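Long-range contacts in protein SSD1 (Saccharomyces cerevisiae S288C, PDB 7AM1), which binds mRNA untranslated regions and represses translation as a non-enzymatic member of the RNase II family, and is implicated in control of G1: residues E371-A379 with H659-Y667; V499-R510 with L544-K555. One frame throughout, in Å; residues are numbered along the deposited sequence.

Interaction 1 (E371-A379 with H659-Y667)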
loop_
_atom_site.group_PDB
_atom_site.type_symbol
_atom_site.label_atom_id
_atom_site.label_comp_id
_atom_site.label_asym_id
_atom_site.label_seq_id
_atom_site.Cartn_x
_atom_site.Cartn_y
_atom_site.Cartn_z
ATOM N N GLU A 371 20.484 -3.332 0.730
ATOM C CA GLU A 371 19.182 -3.902 1.038
ATOM C C GLU A 371 19.068 -5.243 0.329
ATOM O O GLU A 371 19.487 -5.384 -0.825
ATOM C CB GLU A 371 18.068 -2.934 0.619
ATOM C CG GLU A 371 18.090 -1.626 1.429
ATOM C CD GLU A 371 17.205 -0.521 0.859
ATOM O OE1 GLU A 371 17.549 0.052 -0.204
ATOM O OE2 GLU A 371 16.173 -0.209 1.495
ATOM N N LEU A 372 18.542 -6.239 1.036
ATOM C CA LEU A 372 18.493 -7.597 0.507
ATOM C C LEU A 372 17.887 -7.641 -0.885
ATOM O O LEU A 372 16.760 -7.184 -1.101
ATOM C CB LEU A 372 17.685 -8.492 1.450
ATOM C CG LEU A 372 17.891 -9.993 1.263
ATOM C CD1 LEU A 372 17.859 -10.751 2.566
ATOM C CD2 LEU A 372 16.782 -10.496 0.319
ATOM N N GLY A 373 18.639 -8.211 -1.825
ATOM C CA GLY A 373 18.184 -8.369 -3.188
ATOM C C GLY A 373 18.312 -7.135 -4.046
ATOM O O GLY A 373 17.934 -7.177 -5.225
ATOM N N TRP A 374 18.840 -6.045 -3.502
ATOM C CA TRP A 374 18.896 -4.765 -4.186
ATOM C C TRP A 374 20.326 -4.243 -4.128
ATOM O O TRP A 374 21.199 -4.826 -3.482
ATOM C CB TRP A 374 17.903 -3.782 -3.549
ATOM C CG TRP A 374 17.720 -2.501 -4.292
ATOM C CD1 TRP A 374 17.907 -1.240 -3.810
ATOM C CD2 TRP A 374 17.310 -2.354 -5.656
ATOM N NE1 TRP A 374 17.633 -0.314 -4.787
ATOM C CE2 TRP A 374 17.267 -0.974 -5.932
ATOM C CE3 TRP A 374 16.973 -3.258 -6.671
ATOM C CZ2 TRP A 374 16.903 -0.473 -7.180
ATOM C CZ3 TRP A 374 16.611 -2.761 -7.908
ATOM C CH2 TRP A 374 16.577 -1.380 -8.152
ATOM N N VAL A 375 20.566 -3.138 -4.830
ATOM C CA VAL A 375 21.882 -2.512 -4.874
ATOM C C VAL A 375 22.128 -1.726 -3.592
ATOM O O VAL A 375 21.310 -1.754 -2.665
ATOM C CB VAL A 375 22.006 -1.598 -6.108
ATOM C CG1 VAL A 375 21.788 -2.397 -7.381
ATOM C CG2 VAL A 375 21.011 -0.447 -6.022
ATOM N N SER A 376 23.277 -1.055 -3.518
ATOM C CA SER A 376 23.559 -0.068 -2.483
ATOM C C SER A 376 23.560 1.312 -3.127
ATOM O O SER A 376 24.377 1.588 -4.014
ATOM C CB SER A 376 24.900 -0.341 -1.804
ATOM O OG SER A 376 25.252 0.723 -0.936
ATOM N N GLU A 377 22.642 2.170 -2.701
ATOM C CA GLU A 377 22.571 3.516 -3.246
ATOM C C GLU A 377 22.731 4.598 -2.190
ATOM O O GLU A 377 22.677 5.785 -2.532
ATOM C CB GLU A 377 21.252 3.715 -4.012
ATOM C CG GLU A 377 19.968 3.552 -3.215
ATOM C CD GLU A 377 18.742 3.621 -4.118
ATOM O OE1 GLU A 377 18.715 4.509 -4.992
ATOM O OE2 GLU A 377 17.812 2.794 -3.973
ATOM N N PHE A 378 22.956 4.228 -0.932
ATOM C CA PHE A 378 23.058 5.177 0.167
ATOM C C PHE A 378 24.193 4.748 1.078
ATOM O O PHE A 378 24.345 3.558 1.367
ATOM C CB PHE A 378 21.747 5.240 0.945
ATOM C CG PHE A 378 21.743 6.246 2.054
ATOM C CD1 PHE A 378 21.584 7.590 1.775
ATOM C CD2 PHE A 378 21.857 5.848 3.375
ATOM C CE1 PHE A 378 21.557 8.520 2.786
ATOM C CE2 PHE A 378 21.824 6.777 4.388
ATOM C CZ PHE A 378 21.672 8.114 4.092
ATOM N N ALA A 379 24.998 5.715 1.510
ATOM C CA ALA A 379 26.134 5.451 2.380
ATOM C C ALA A 379 26.229 6.559 3.418
ATOM O O ALA A 379 25.742 7.675 3.213
ATOM C CB ALA A 379 27.434 5.338 1.575
ATOM N N HIS A 659 11.676 13.669 -2.681
ATOM C CA HIS A 659 12.350 12.382 -2.780
ATOM C C HIS A 659 13.689 12.555 -3.478
ATOM O O HIS A 659 13.745 12.948 -4.649
ATOM C CB HIS A 659 11.478 11.364 -3.513
ATOM C CG HIS A 659 10.539 10.632 -2.610
ATOM N ND1 HIS A 659 9.642 9.696 -3.075
ATOM C CD2 HIS A 659 10.366 10.686 -1.267
ATOM C CE1 HIS A 659 8.946 9.217 -2.061
ATOM N NE2 HIS A 659 9.370 9.795 -0.951
ATOM N N PHE A 660 14.758 12.240 -2.748
ATOM C CA PHE A 660 16.134 12.421 -3.190
ATOM C C PHE A 660 17.008 11.203 -2.926
ATOM O O PHE A 660 18.006 11.028 -3.636
ATOM C CB PHE A 660 16.726 13.662 -2.490
ATOM C CG PHE A 660 18.235 13.736 -2.477
ATOM C CD1 PHE A 660 18.919 14.406 -3.482
ATOM C CD2 PHE A 660 18.962 13.201 -1.423
ATOM C CE1 PHE A 660 20.305 14.502 -3.456
ATOM C CE2 PHE A 660 20.348 13.293 -1.393
ATOM C CZ PHE A 660 21.019 13.946 -2.410
ATOM N N THR A 661 16.628 10.319 -1.997
ATOM C CA THR A 661 17.523 9.309 -1.446
ATOM C C THR A 661 17.479 7.957 -2.156
ATOM O O THR A 661 18.171 7.033 -1.715
ATOM C CB THR A 661 17.212 9.084 0.050
ATOM O OG1 THR A 661 15.793 8.956 0.241
ATOM C CG2 THR A 661 17.745 10.234 0.915
ATOM N N ALA A 662 16.704 7.798 -3.230
ATOM C CA ALA A 662 16.554 6.492 -3.882
ATOM C C ALA A 662 16.470 6.644 -5.398
ATOM O O ALA A 662 15.514 6.191 -6.034
ATOM C CB ALA A 662 15.330 5.758 -3.331
ATOM N N PRO A 663 17.492 7.244 -6.018
ATOM C CA PRO A 663 17.472 7.404 -7.483
ATOM C C PRO A 663 17.607 6.101 -8.258
ATOM O O PRO A 663 17.296 6.086 -9.456
ATOM C CB PRO A 663 18.670 8.328 -7.744
ATOM C CG PRO A 663 19.624 7.981 -6.632
ATOM C CD PRO A 663 18.731 7.783 -5.427
ATOM N N MET A 664 18.063 5.014 -7.635
ATOM C CA MET A 664 18.163 3.747 -8.347
ATOM C C MET A 664 16.816 3.056 -8.519
ATOM O O MET A 664 16.729 2.104 -9.302
ATOM C CB MET A 664 19.128 2.800 -7.630
ATOM C CG MET A 664 20.552 3.325 -7.518
ATOM S SD MET A 664 21.343 3.567 -9.121
ATOM C CE MET A 664 21.854 1.900 -9.516
ATOM N N ARG A 665 15.769 3.499 -7.813
ATOM C CA ARG A 665 14.457 2.872 -7.919
ATOM C C ARG A 665 13.304 3.845 -8.119
ATOM O O ARG A 665 12.184 3.388 -8.377
ATOM C CB ARG A 665 14.164 2.015 -6.674
ATOM C CG ARG A 665 14.389 2.709 -5.330
ATOM C CD ARG A 665 14.024 1.777 -4.181
ATOM N NE ARG A 665 14.068 2.422 -2.875
ATOM C CZ ARG A 665 13.059 3.101 -2.335
ATOM N NH1 ARG A 665 11.916 3.257 -2.996
ATOM N NH2 ARG A 665 13.201 3.643 -1.130
ATOM N N ARG A 666 13.534 5.155 -8.025
ATOM C CA ARG A 666 12.501 6.163 -8.226
ATOM C C ARG A 666 12.975 7.180 -9.256
ATOM O O ARG A 666 14.043 7.782 -9.094
ATOM C CB ARG A 666 12.164 6.879 -6.916
ATOM C CG ARG A 666 11.775 5.964 -5.777
ATOM C CD ARG A 666 11.219 6.775 -4.604
ATOM N NE ARG A 666 12.204 7.730 -4.084
ATOM C CZ ARG A 666 12.539 7.863 -2.800
ATOM N NH1 ARG A 666 11.969 7.107 -1.869
ATOM N NH2 ARG A 666 13.449 8.762 -2.444
ATOM N N TYR A 667 12.179 7.387 -10.307
ATOM C CA TYR A 667 12.568 8.370 -11.309
ATOM C C TYR A 667 12.359 9.801 -10.828
ATOM O O TYR A 667 13.062 10.706 -11.284
ATOM C CB TYR A 667 11.797 8.175 -12.616
ATOM C CG TYR A 667 12.327 9.071 -13.706
ATOM C CD1 TYR A 667 13.428 8.693 -14.462
ATOM C CD2 TYR A 667 11.762 10.317 -13.946
ATOM C CE1 TYR A 667 13.936 9.519 -15.445
ATOM C CE2 TYR A 667 12.264 11.150 -14.926
ATOM C CZ TYR A 667 13.349 10.747 -15.671
ATOM O OH TYR A 667 13.846 11.576 -16.647
HETATM O O HOH W 1 14.476 1.876 1.297
#
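Within the RNB domain of this pseudonuclease, the loop leading into strand 378-384 meets the irregular segment that precedes helix 668-681, and Glu377 is the residue that joins them. Its OE1 takes the backbone N-H of Met664 at 2.8 Å from N, a bond of 159° that arrives on the syn side of the carboxylate. The other oxygen, OE2, is held from its own segment: Trp374 NE1 donates to it over 3.2 Å, with OE2 lying in the indole plane while the N-H comes from above the carboxylate plane. Two donors thus fix the rotation of the acid group. Arg665 adds a long salt bridge, NE to Glu377 OE2 at 3.9 Å, its guanidinium turned almost perpendicular to the carboxylate; the stronger charge partner of this arginine is Asp530. Glu377 CG sits between backbone N and carbonyl carbon (chi1 61°), and from there the extended chain runs antiparallel past Met664, whose CG lies 3.6 Å from Glu377 CB. Trp374 also brings CZ2 to within 3.3 Å of Met664 O at the ring edge, and the Val375 side chain crosses that of Met664 at about a right angle, CG2 to CG 4.1 Å. A water donates to Glu371 OE2 and accepts weakly from Arg665 NH2, bridging the two segments. Helix 432-438 covers Met664 through Asn435 and Leu438, while helix 544-568 packs against Phe378 and Thr661.

Interaction 2 (V499-R510 with L544-K555)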
loop_
_atom_site.group_PDB
_atom_site.type_symbol
_atom_site.label_atom_id
_atom_site.label_comp_id
_atom_site.label_asym_id
_atom_site.label_seq_id
_atom_site.Cartn_x
_atom_site.Cartn_y
_atom_site.Cartn_z
ATOM N N VAL A 499 25.329 6.407 15.303
ATOM C CA VAL A 499 24.403 6.614 14.195
ATOM C C VAL A 499 22.967 6.464 14.674
ATOM O O VAL A 499 22.091 7.260 14.315
ATOM C CB VAL A 499 24.711 5.637 13.045
ATOM C CG1 VAL A 499 23.665 5.760 11.957
ATOM C CG2 VAL A 499 26.093 5.893 12.477
ATOM N N GLN A 500 22.703 5.447 15.498
ATOM C CA GLN A 500 21.354 5.250 16.016
ATOM C C GLN A 500 20.911 6.448 16.845
ATOM O O GLN A 500 19.791 6.945 16.686
ATOM C CB GLN A 500 21.283 3.967 16.846
ATOM C CG GLN A 500 19.986 3.821 17.634
ATOM C CD GLN A 500 19.850 2.475 18.318
ATOM O OE1 GLN A 500 20.677 1.580 18.134
ATOM N NE2 GLN A 500 18.798 2.323 19.113
ATOM N N GLU A 501 21.783 6.943 17.725
ATOM C CA GLU A 501 21.387 8.068 18.563
ATOM C C GLU A 501 21.167 9.320 17.726
ATOM O O GLU A 501 20.297 10.135 18.054
ATOM C CB GLU A 501 22.428 8.318 19.653
ATOM C CG GLU A 501 22.118 9.533 20.520
ATOM C CD GLU A 501 20.726 9.489 21.133
ATOM O OE1 GLU A 501 20.135 10.572 21.339
ATOM O OE2 GLU A 501 20.217 8.377 21.392
ATOM N N ILE A 502 21.932 9.492 16.648
ATOM C CA ILE A 502 21.682 10.608 15.740
ATOM C C ILE A 502 20.329 10.441 15.059
ATOM O O ILE A 502 19.517 11.372 15.018
ATOM C CB ILE A 502 22.819 10.729 14.710
ATOM C CG1 ILE A 502 24.116 11.151 15.398
ATOM C CG2 ILE A 502 22.444 11.729 13.616
ATOM C CD1 ILE A 502 25.338 11.016 14.517
ATOM N N ALA A 503 20.057 9.248 14.528
ATOM C CA ALA A 503 18.749 8.993 13.938
ATOM C C ALA A 503 17.639 9.254 14.947
ATOM O O ALA A 503 16.607 9.842 14.605
ATOM C CB ALA A 503 18.672 7.560 13.417
ATOM N N ARG A 504 17.833 8.818 16.196
ATOM C CA ARG A 504 16.815 9.029 17.222
ATOM C C ARG A 504 16.579 10.514 17.470
ATOM O O ARG A 504 15.436 10.939 17.684
ATOM C CB ARG A 504 17.227 8.342 18.529
ATOM C CG ARG A 504 16.098 8.223 19.556
ATOM C CD ARG A 504 16.623 8.140 20.991
ATOM N NE ARG A 504 17.292 9.381 21.376
ATOM C CZ ARG A 504 16.667 10.486 21.782
ATOM N NH1 ARG A 504 15.342 10.515 21.880
ATOM N NH2 ARG A 504 17.371 11.567 22.094
ATOM N N SER A 505 17.647 11.320 17.464
ATOM C CA SER A 505 17.485 12.752 17.698
ATOM C C SER A 505 16.780 13.432 16.527
ATOM O O SER A 505 15.989 14.358 16.734
ATOM C CB SER A 505 18.839 13.414 17.972
ATOM O OG SER A 505 19.554 13.646 16.772
ATOM N N PHE A 506 17.070 13.009 15.288
ATOM C CA PHE A 506 16.294 13.494 14.150
ATOM C C PHE A 506 14.823 13.144 14.327
ATOM O O PHE A 506 13.933 13.978 14.125
ATOM C CB PHE A 506 16.786 12.881 12.834
ATOM C CG PHE A 506 18.139 13.354 12.386
ATOM C CD1 PHE A 506 18.797 14.381 13.031
ATOM C CD2 PHE A 506 18.730 12.782 11.271
ATOM C CE1 PHE A 506 20.037 14.807 12.589
ATOM C CE2 PHE A 506 19.962 13.199 10.827
ATOM C CZ PHE A 506 20.618 14.220 11.483
ATOM N N TYR A 507 14.560 11.890 14.696
ATOM C CA TYR A 507 13.197 11.401 14.853
ATOM C C TYR A 507 12.466 12.166 15.944
ATOM O O TYR A 507 11.332 12.618 15.751
ATOM C CB TYR A 507 13.248 9.906 15.173
ATOM C CG TYR A 507 11.925 9.265 15.502
ATOM C CD1 TYR A 507 10.917 9.186 14.552
ATOM C CD2 TYR A 507 11.696 8.700 16.750
ATOM C CE1 TYR A 507 9.711 8.584 14.842
ATOM C CE2 TYR A 507 10.491 8.089 17.048
ATOM C CZ TYR A 507 9.505 8.032 16.093
ATOM O OH TYR A 507 8.310 7.424 16.396
ATOM N N ALA A 508 13.116 12.334 17.098
ATOM C CA ALA A 508 12.485 13.013 18.221
ATOM C C ALA A 508 12.090 14.435 17.860
ATOM O O ALA A 508 11.043 14.929 18.295
ATOM C CB ALA A 508 13.429 13.015 19.424
ATOM N N ARG A 509 12.920 15.119 17.074
ATOM C CA ARG A 509 12.566 16.468 16.651
ATOM C C ARG A 509 11.446 16.422 15.613
ATOM O O ARG A 509 10.542 17.265 15.630
ATOM C CB ARG A 509 13.810 17.189 16.132
ATOM C CG ARG A 509 13.666 18.709 16.079
ATOM C CD ARG A 509 14.948 19.387 15.593
ATOM N NE ARG A 509 15.449 18.751 14.376
ATOM C CZ ARG A 509 16.621 18.127 14.258
ATOM N NH1 ARG A 509 17.477 18.063 15.274
ATOM N NH2 ARG A 509 16.945 17.580 13.096
ATOM N N ARG A 510 11.489 15.445 14.700
ATOM C CA ARG A 510 10.463 15.358 13.662
ATOM C C ARG A 510 9.074 15.190 14.271
ATOM O O ARG A 510 8.118 15.851 13.847
ATOM C CB ARG A 510 10.755 14.200 12.703
ATOM C CG ARG A 510 9.821 14.182 11.485
ATOM C CD ARG A 510 10.116 13.038 10.515
ATOM N NE ARG A 510 9.962 11.715 11.126
ATOM C CZ ARG A 510 8.799 11.175 11.486
ATOM N NH1 ARG A 510 8.774 9.965 12.032
ATOM N NH2 ARG A 510 7.663 11.840 11.310
ATOM N N LEU A 544 14.690 -2.234 13.562
ATOM C CA LEU A 544 15.389 -1.067 14.080
ATOM C C LEU A 544 16.372 -0.518 13.057
ATOM O O LEU A 544 16.438 0.696 12.842
ATOM C CB LEU A 544 16.102 -1.434 15.381
ATOM C CG LEU A 544 16.981 -0.369 16.032
ATOM C CD1 LEU A 544 16.174 0.896 16.271
ATOM C CD2 LEU A 544 17.576 -0.887 17.338
ATOM N N GLY A 545 17.137 -1.397 12.408
ATOM C CA GLY A 545 18.101 -0.939 11.420
ATOM C C GLY A 545 17.449 -0.140 10.309
ATOM O O GLY A 545 17.928 0.933 9.931
ATOM N N PHE A 546 16.342 -0.655 9.767
ATOM C CA PHE A 546 15.627 0.093 8.743
ATOM C C PHE A 546 15.177 1.451 9.272
ATOM O O PHE A 546 15.307 2.467 8.582
ATOM C CB PHE A 546 14.417 -0.689 8.235
ATOM C CG PHE A 546 13.524 0.124 7.330
ATOM C CD1 PHE A 546 13.790 0.221 5.973
ATOM C CD2 PHE A 546 12.451 0.835 7.845
ATOM C CE1 PHE A 546 12.981 0.993 5.136
ATOM C CE2 PHE A 546 11.646 1.610 7.015
ATOM C CZ PHE A 546 11.912 1.686 5.662
ATOM N N VAL A 547 14.645 1.487 10.497
ATOM C CA VAL A 547 14.101 2.729 11.037
ATOM C C VAL A 547 15.211 3.755 11.226
ATOM O O VAL A 547 15.024 4.948 10.950
ATOM C CB VAL A 547 13.359 2.449 12.357
ATOM C CG1 VAL A 547 12.979 3.747 13.055
ATOM C CG2 VAL A 547 12.119 1.609 12.104
ATOM N N VAL A 548 16.380 3.312 11.698
ATOM C CA VAL A 548 17.521 4.210 11.864
ATOM C C VAL A 548 17.877 4.866 10.536
ATOM O O VAL A 548 17.956 6.096 10.427
ATOM C CB VAL A 548 18.726 3.448 12.450
ATOM C CG1 VAL A 548 20.003 4.266 12.300
ATOM C CG2 VAL A 548 18.493 3.121 13.906
ATOM N N ILE A 549 18.104 4.050 9.505
ATOM C CA ILE A 549 18.467 4.591 8.203
ATOM C C ILE A 549 17.306 5.380 7.611
ATOM O O ILE A 549 17.522 6.387 6.928
ATOM C CB ILE A 549 18.916 3.458 7.258
ATOM C CG1 ILE A 549 20.126 2.709 7.839
ATOM C CG2 ILE A 549 19.191 3.997 5.859
ATOM C CD1 ILE A 549 21.359 3.572 8.126
ATOM N N ASN A 550 16.062 4.947 7.860
ATOM C CA ASN A 550 14.903 5.629 7.285
ATOM C C ASN A 550 14.733 7.027 7.875
ATOM O O ASN A 550 14.376 7.970 7.157
ATOM C CB ASN A 550 13.629 4.798 7.501
ATOM C CG ASN A 550 12.465 5.239 6.595
ATOM O OD1 ASN A 550 12.662 5.594 5.428
ATOM N ND2 ASN A 550 11.248 5.210 7.136
ATOM N N GLU A 551 14.971 7.190 9.178
ATOM C CA GLU A 551 14.816 8.520 9.760
ATOM C C GLU A 551 15.946 9.445 9.325
ATOM O O GLU A 551 15.744 10.661 9.219
ATOM C CB GLU A 551 14.738 8.437 11.282
ATOM C CG GLU A 551 13.381 7.958 11.799
ATOM C CD GLU A 551 12.247 8.929 11.484
ATOM O OE1 GLU A 551 12.486 10.158 11.490
ATOM O OE2 GLU A 551 11.114 8.459 11.222
ATOM N N ILE A 552 17.130 8.897 9.053
ATOM C CA ILE A 552 18.196 9.717 8.487
ATOM C C ILE A 552 17.836 10.148 7.071
ATOM O O ILE A 552 18.033 11.308 6.698
ATOM C CB ILE A 552 19.540 8.965 8.543
ATOM C CG1 ILE A 552 20.044 8.904 9.990
ATOM C CG2 ILE A 552 20.578 9.640 7.644
ATOM C CD1 ILE A 552 21.191 7.938 10.202
ATOM N N LYS A 553 17.287 9.234 6.267
ATOM C CA LYS A 553 16.890 9.575 4.903
ATOM C C LYS A 553 15.746 10.581 4.889
ATOM O O LYS A 553 15.676 11.433 3.994
ATOM C CB LYS A 553 16.494 8.312 4.140
ATOM C CG LYS A 553 17.674 7.453 3.710
ATOM C CD LYS A 553 17.229 6.120 3.129
ATOM C CE LYS A 553 18.414 5.323 2.608
ATOM N NZ LYS A 553 18.000 4.009 2.038
ATOM N N ARG A 554 14.823 10.485 5.853
ATOM C CA ARG A 554 13.732 11.453 5.926
ATOM C C ARG A 554 14.270 12.849 6.199
ATOM O O ARG A 554 13.797 13.836 5.623
ATOM C CB ARG A 554 12.735 11.044 7.009
ATOM C CG ARG A 554 11.826 9.874 6.606
ATOM C CD ARG A 554 11.013 9.356 7.779
ATOM N NE ARG A 554 10.060 8.335 7.348
ATOM C CZ ARG A 554 9.132 7.793 8.127
ATOM N NH1 ARG A 554 9.022 8.171 9.393
ATOM N NH2 ARG A 554 8.310 6.874 7.633
ATOM N N LYS A 555 15.279 12.947 7.062
ATOM C CA LYS A 555 15.919 14.231 7.304
ATOM C C LYS A 555 16.627 14.724 6.048
ATOM O O LYS A 555 16.509 15.898 5.676
ATOM C CB LYS A 555 16.898 14.109 8.472
ATOM C CG LYS A 555 17.652 15.396 8.800
ATOM C CD LYS A 555 16.713 16.487 9.292
ATOM C CE LYS A 555 17.390 17.837 9.283
ATOM N NZ LYS A 555 16.568 18.878 9.955
#
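Glu551, Phe506 and Lys555 bury the most surface where segments 499-510 and 544-555, parts of helices 495-510 and 544-568, cross. Glu551 is gripped side-on by Arg510: NE reaches OE1 at 3.0 Å in a nearly straight bond (176°) along its syn lone pair, and NH1 reaches OE2 at 2.9 Å, the two flat groups nearly coplanar. The Glu551 chain, bent at chi2 (-65°), folds the carboxylate beside Tyr507, whose CD1 lies 3.4 Å from Glu551 CD. Arg554 NH1 makes a weak bond to the same OE2 from within its own helix; sharing this oxygen lets the NH1 atoms of Arg510 and Arg554 lie 3.2 Å apart, and Arg554 also pairs with Glu526. A glutamine here would probably leave Arg510 without its charged partner and Arg554 with only Glu526. Further along, Lys555 lays its aliphatic part over one face of Phe506 in a CH-pi contact, CG standing 3.9 Å from the ring centroid, while Ile552 CA meets the ring edge. Toward the N-terminal halves of both segments, Ala503 CB fits against Val548 CG1 at 3.7 Å and Ile552 CG1, and Val499 CG1 touches Ile552 CD1. With the axes approaching to 8.5 Å at a 57° angle, and the small Ala503 at the closest backbone approach, this is an obliquely crossed helix pair of the RNB domain, lying against its beta sheet through Val382 and Ile462.

Overall arrangement
Both contacts belong to the RNB domain and lie on the same side of the chain's centre, about 17 Å apart between their centres. Along the sequence interaction 2 is nested inside interaction 1: strand 378-384 comes first, helices 495-510 and 544-568 follow, and the 659-667 segment closes the loop before helix 668-681. They touch directly through helix 544-568, where Phe378 CG lies 3.5 Å from Lys553 CE and Thr661 CG2 packs on Lys553 O. Phe378 also meets Ile549 and Ile552. One helix therefore packs on helix 495-510 and touches both segments of interaction 1, linking distant parts of the chain within a single domain.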